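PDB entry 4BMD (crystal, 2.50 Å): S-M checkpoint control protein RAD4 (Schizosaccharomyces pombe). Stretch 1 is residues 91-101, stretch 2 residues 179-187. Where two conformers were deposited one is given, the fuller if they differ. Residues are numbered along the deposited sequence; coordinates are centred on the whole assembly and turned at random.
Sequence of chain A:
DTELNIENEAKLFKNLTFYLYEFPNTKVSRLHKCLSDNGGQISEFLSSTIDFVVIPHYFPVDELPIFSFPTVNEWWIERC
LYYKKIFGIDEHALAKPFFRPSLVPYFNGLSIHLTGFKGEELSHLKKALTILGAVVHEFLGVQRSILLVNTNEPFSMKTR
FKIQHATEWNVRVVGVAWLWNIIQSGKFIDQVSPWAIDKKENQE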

# COMPACT_ATOMS: atom_id res chain seq x y z
N GLU A 91 -3.39 11.07 2.05
CA GLU A 91 -2.36 11.39 1.06
C GLU A 91 -1.89 10.17 0.26
O GLU A 91 -1.44 10.30 -0.87
CB GLU A 91 -1.16 12.08 1.72
CG GLU A 91 -1.50 13.43 2.34
CD GLU A 91 -0.26 14.22 2.72
OE1 GLU A 91 0.83 13.91 2.19
OE2 GLU A 91 -0.37 15.14 3.56
N HIS A 92 -2.01 8.98 0.85
CA HIS A 92 -1.63 7.76 0.15
C HIS A 92 -2.60 6.61 0.45
O HIS A 92 -2.92 6.34 1.61
CB HIS A 92 -0.20 7.35 0.48
CG HIS A 92 0.42 6.45 -0.54
ND1 HIS A 92 0.16 5.09 -0.59
CD2 HIS A 92 1.28 6.70 -1.55
CE1 HIS A 92 0.83 4.56 -1.59
NE2 HIS A 92 1.52 5.51 -2.19
N ALA A 93 -3.04 5.93 -0.61
CA ALA A 93 -4.06 4.89 -0.50
C ALA A 93 -3.61 3.68 0.31
O ALA A 93 -4.44 2.96 0.87
CB ALA A 93 -4.51 4.46 -1.89
N LEU A 94 -2.30 3.45 0.37
CA LEU A 94 -1.77 2.29 1.08
C LEU A 94 -1.55 2.57 2.56
O LEU A 94 -1.27 1.66 3.34
CB LEU A 94 -0.46 1.81 0.43
CG LEU A 94 -0.57 1.27 -0.99
CD1 LEU A 94 0.80 0.85 -1.51
CD2 LEU A 94 -1.54 0.10 -1.05
N ALA A 95 -1.68 3.83 2.96
CA ALA A 95 -1.49 4.22 4.35
C ALA A 95 -2.78 4.07 5.15
O ALA A 95 -2.79 4.23 6.37
CB ALA A 95 -0.97 5.65 4.43
N LYS A 96 -3.87 3.76 4.45
CA LYS A 96 -5.15 3.50 5.08
C LYS A 96 -5.48 2.02 4.96
O LYS A 96 -4.89 1.33 4.13
CB LYS A 96 -6.25 4.33 4.41
CG LYS A 96 -6.23 5.80 4.76
CD LYS A 96 -7.35 6.54 4.06
CE LYS A 96 -7.23 6.44 2.54
NZ LYS A 96 -5.95 7.03 2.04
N PRO A 97 -6.41 1.53 5.79
CA PRO A 97 -6.90 0.16 5.62
C PRO A 97 -7.47 -0.02 4.22
O PRO A 97 -8.32 0.77 3.80
CB PRO A 97 -8.02 0.06 6.66
CG PRO A 97 -7.62 1.01 7.72
CD PRO A 97 -6.96 2.16 7.01
N PHE A 98 -6.99 -1.03 3.50
CA PHE A 98 -7.38 -1.21 2.10
C PHE A 98 -7.73 -2.66 1.79
O PHE A 98 -8.45 -2.94 0.83
CB PHE A 98 -6.27 -0.74 1.17
CG PHE A 98 -4.97 -1.48 1.35
CD1 PHE A 98 -4.73 -2.68 0.69
CD2 PHE A 98 -3.97 -0.97 2.17
CE1 PHE A 98 -3.54 -3.35 0.86
CE2 PHE A 98 -2.78 -1.64 2.34
CZ PHE A 98 -2.56 -2.84 1.68
N PHE A 99 -7.20 -3.59 2.58
CA PHE A 99 -7.33 -5.00 2.27
C PHE A 99 -8.76 -5.54 2.35
O PHE A 99 -9.44 -5.41 3.37
CB PHE A 99 -6.42 -5.86 3.15
CG PHE A 99 -6.57 -7.33 2.91
CD1 PHE A 99 -6.12 -7.91 1.74
CD2 PHE A 99 -7.17 -8.14 3.86
CE1 PHE A 99 -6.26 -9.26 1.51
CE2 PHE A 99 -7.32 -9.50 3.64
CZ PHE A 99 -6.86 -10.06 2.46
N ARG A 100 -9.20 -6.14 1.25
CA ARG A 100 -10.50 -6.79 1.18
C ARG A 100 -10.36 -8.18 0.59
O ARG A 100 -9.94 -8.34 -0.56
CB ARG A 100 -11.48 -5.96 0.34
CG ARG A 100 -11.89 -4.64 0.98
CD ARG A 100 -12.83 -3.86 0.07
NE ARG A 100 -13.39 -2.69 0.73
CZ ARG A 100 -12.81 -1.49 0.73
NH1 ARG A 100 -11.66 -1.30 0.10
NH2 ARG A 100 -13.39 -0.47 1.35
N PRO A 101 -10.71 -9.22 1.38
CA PRO A 101 -10.60 -10.62 0.95
C PRO A 101 -11.39 -10.93 -0.32
O PRO A 101 -11.10 -11.92 -0.99
CB PRO A 101 -11.19 -11.38 2.14
CG PRO A 101 -10.96 -10.49 3.31
CD PRO A 101 -11.14 -9.10 2.78
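Stretch 2 (179-187) LWNIIQSGK

Stretch 2 is the last part of a helix that begins earlier in the chain and runs through Ser185; Gly186 then leaves the helical region with a positive phi (85°), and Lys187 continues in an extended conformation. Stretch 1 packs against it without regular secondary structure. Stretch 1 passes across the helix rather than along it: Ala93 lies nearest Gln184 (CA to CA, 6.6 Å), Phe98 nearest Ile183 (CA to CA, 6.1 Å) and Arg100 nearest Gly186 (CA to CA, 7.0 Å). Together they bury 400 Å², and no direct hydrogen bond links them.

Ile183, which contributes the largest area, points toward stretch 1. It adopts chi1 m and chi2 m, and its CG2 lies 3.6 Å from Phe98 CB and 4.1 Å from Ala93 CB, so that one methyl group packs against both residues.

One helical turn earlier, Trp180 leaves the backbone sideways (chi1 m, chi2 135°), and its indole reaches the beginning of stretch 1. Leu94 CG sits at the ring edge, 3.8 Å from Trp180 CZ3, while Ala93 CB approaches Trp180 CE3 at 4.2 Å. The His92 ring meets the indole obliquely, with His92 CE1 3.8 Å from Trp180 CH2; its ND1 accepts a hydrogen bond from Leu94 N (3.1 Å), which ties the imidazole to its own loop.

At the helix end Arg100 takes over. Its extended side chain lays one guanidinium face over Gly186, with Arg100 NH1 3.3 Å from Gly186 CA. A CB on Gly186 would come within 2.7 Å of Arg100 CZ, and the backbone angles alone already call for glycine. Water 2 bridges the stretches, accepting from Arg100 NH2 (2.5 Å) and donating to Gln184 O (3.2 Å).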

# COMPACT_ATOMS: atom_id res chain seq x y z
N LEU A 179 -4.81 0.39 -10.55
CA LEU A 179 -4.68 -0.29 -9.26
C LEU A 179 -5.15 0.58 -8.10
O LEU A 179 -5.80 0.09 -7.18
CB LEU A 179 -3.24 -0.75 -9.03
CG LEU A 179 -3.02 -1.45 -7.68
CD1 LEU A 179 -3.87 -2.70 -7.58
CD2 LEU A 179 -1.55 -1.78 -7.48
N TRP A 180 -4.82 1.87 -8.14
CA TRP A 180 -5.27 2.79 -7.10
C TRP A 180 -6.79 2.86 -7.07
O TRP A 180 -7.40 2.95 -6.00
CB TRP A 180 -4.68 4.19 -7.29
CG TRP A 180 -3.18 4.28 -7.24
CD1 TRP A 180 -2.38 4.98 -8.10
CD2 TRP A 180 -2.29 3.65 -6.30
NE1 TRP A 180 -1.06 4.84 -7.75
CE2 TRP A 180 -0.98 4.03 -6.65
CE3 TRP A 180 -2.48 2.82 -5.19
CZ2 TRP A 180 0.14 3.59 -5.93
CZ3 TRP A 180 -1.37 2.38 -4.49
CH2 TRP A 180 -0.08 2.77 -4.86
N ASN A 181 -7.41 2.82 -8.25
CA ASN A 181 -8.87 2.83 -8.35
C ASN A 181 -9.49 1.60 -7.71
O ASN A 181 -10.54 1.68 -7.08
CB ASN A 181 -9.31 2.95 -9.81
CG ASN A 181 -8.96 4.29 -10.42
OD1 ASN A 181 -8.84 5.30 -9.71
ND2 ASN A 181 -8.78 4.32 -11.74
N ILE A 182 -8.84 0.45 -7.88
CA ILE A 182 -9.31 -0.79 -7.27
C ILE A 182 -9.17 -0.73 -5.75
O ILE A 182 -10.09 -1.08 -5.02
CB ILE A 182 -8.53 -2.01 -7.82
CG1 ILE A 182 -8.83 -2.20 -9.31
CG2 ILE A 182 -8.89 -3.27 -7.04
CD1 ILE A 182 -8.17 -3.42 -9.91
N ILE A 183 -8.02 -0.26 -5.29
CA ILE A 183 -7.75 -0.12 -3.86
C ILE A 183 -8.73 0.83 -3.19
O ILE A 183 -9.32 0.51 -2.16
CB ILE A 183 -6.31 0.39 -3.61
CG1 ILE A 183 -5.29 -0.65 -4.05
CG2 ILE A 183 -6.11 0.73 -2.14
CD1 ILE A 183 -5.37 -1.94 -3.28
N GLN A 184 -8.92 2.00 -3.79
CA GLN A 184 -9.77 3.04 -3.22
C GLN A 184 -11.25 2.68 -3.26
O GLN A 184 -11.97 2.91 -2.29
CB GLN A 184 -9.53 4.37 -3.92
CG GLN A 184 -8.17 4.99 -3.62
CD GLN A 184 -7.93 6.28 -4.38
OE1 GLN A 184 -7.65 6.26 -5.58
NE2 GLN A 184 -8.04 7.41 -3.69
N SER A 185 -11.71 2.11 -4.37
CA SER A 185 -13.12 1.76 -4.52
C SER A 185 -13.45 0.45 -3.81
O SER A 185 -14.57 0.24 -3.36
CB SER A 185 -13.50 1.66 -6.00
OG SER A 185 -12.82 0.59 -6.63
N GLY A 186 -12.46 -0.43 -3.71
CA GLY A 186 -12.65 -1.72 -3.06
C GLY A 186 -13.22 -2.77 -3.99
O GLY A 186 -13.57 -3.87 -3.56
N LYS A 187 -13.33 -2.43 -5.27
CA LYS A 187 -13.87 -3.36 -6.26
C LYS A 187 -12.91 -3.54 -7.44
O LYS A 187 -12.31 -2.57 -7.91
CB LYS A 187 -15.24 -2.89 -6.75
CG LYS A 187 -16.29 -2.84 -5.66
CD LYS A 187 -17.64 -2.38 -6.20
CE LYS A 187 -18.68 -2.32 -5.09
NZ LYS A 187 -20.00 -1.84 -5.58
O HOH W 1 -9.73 2.05 0.88
O HOH W 2 -11.93 1.45 0.60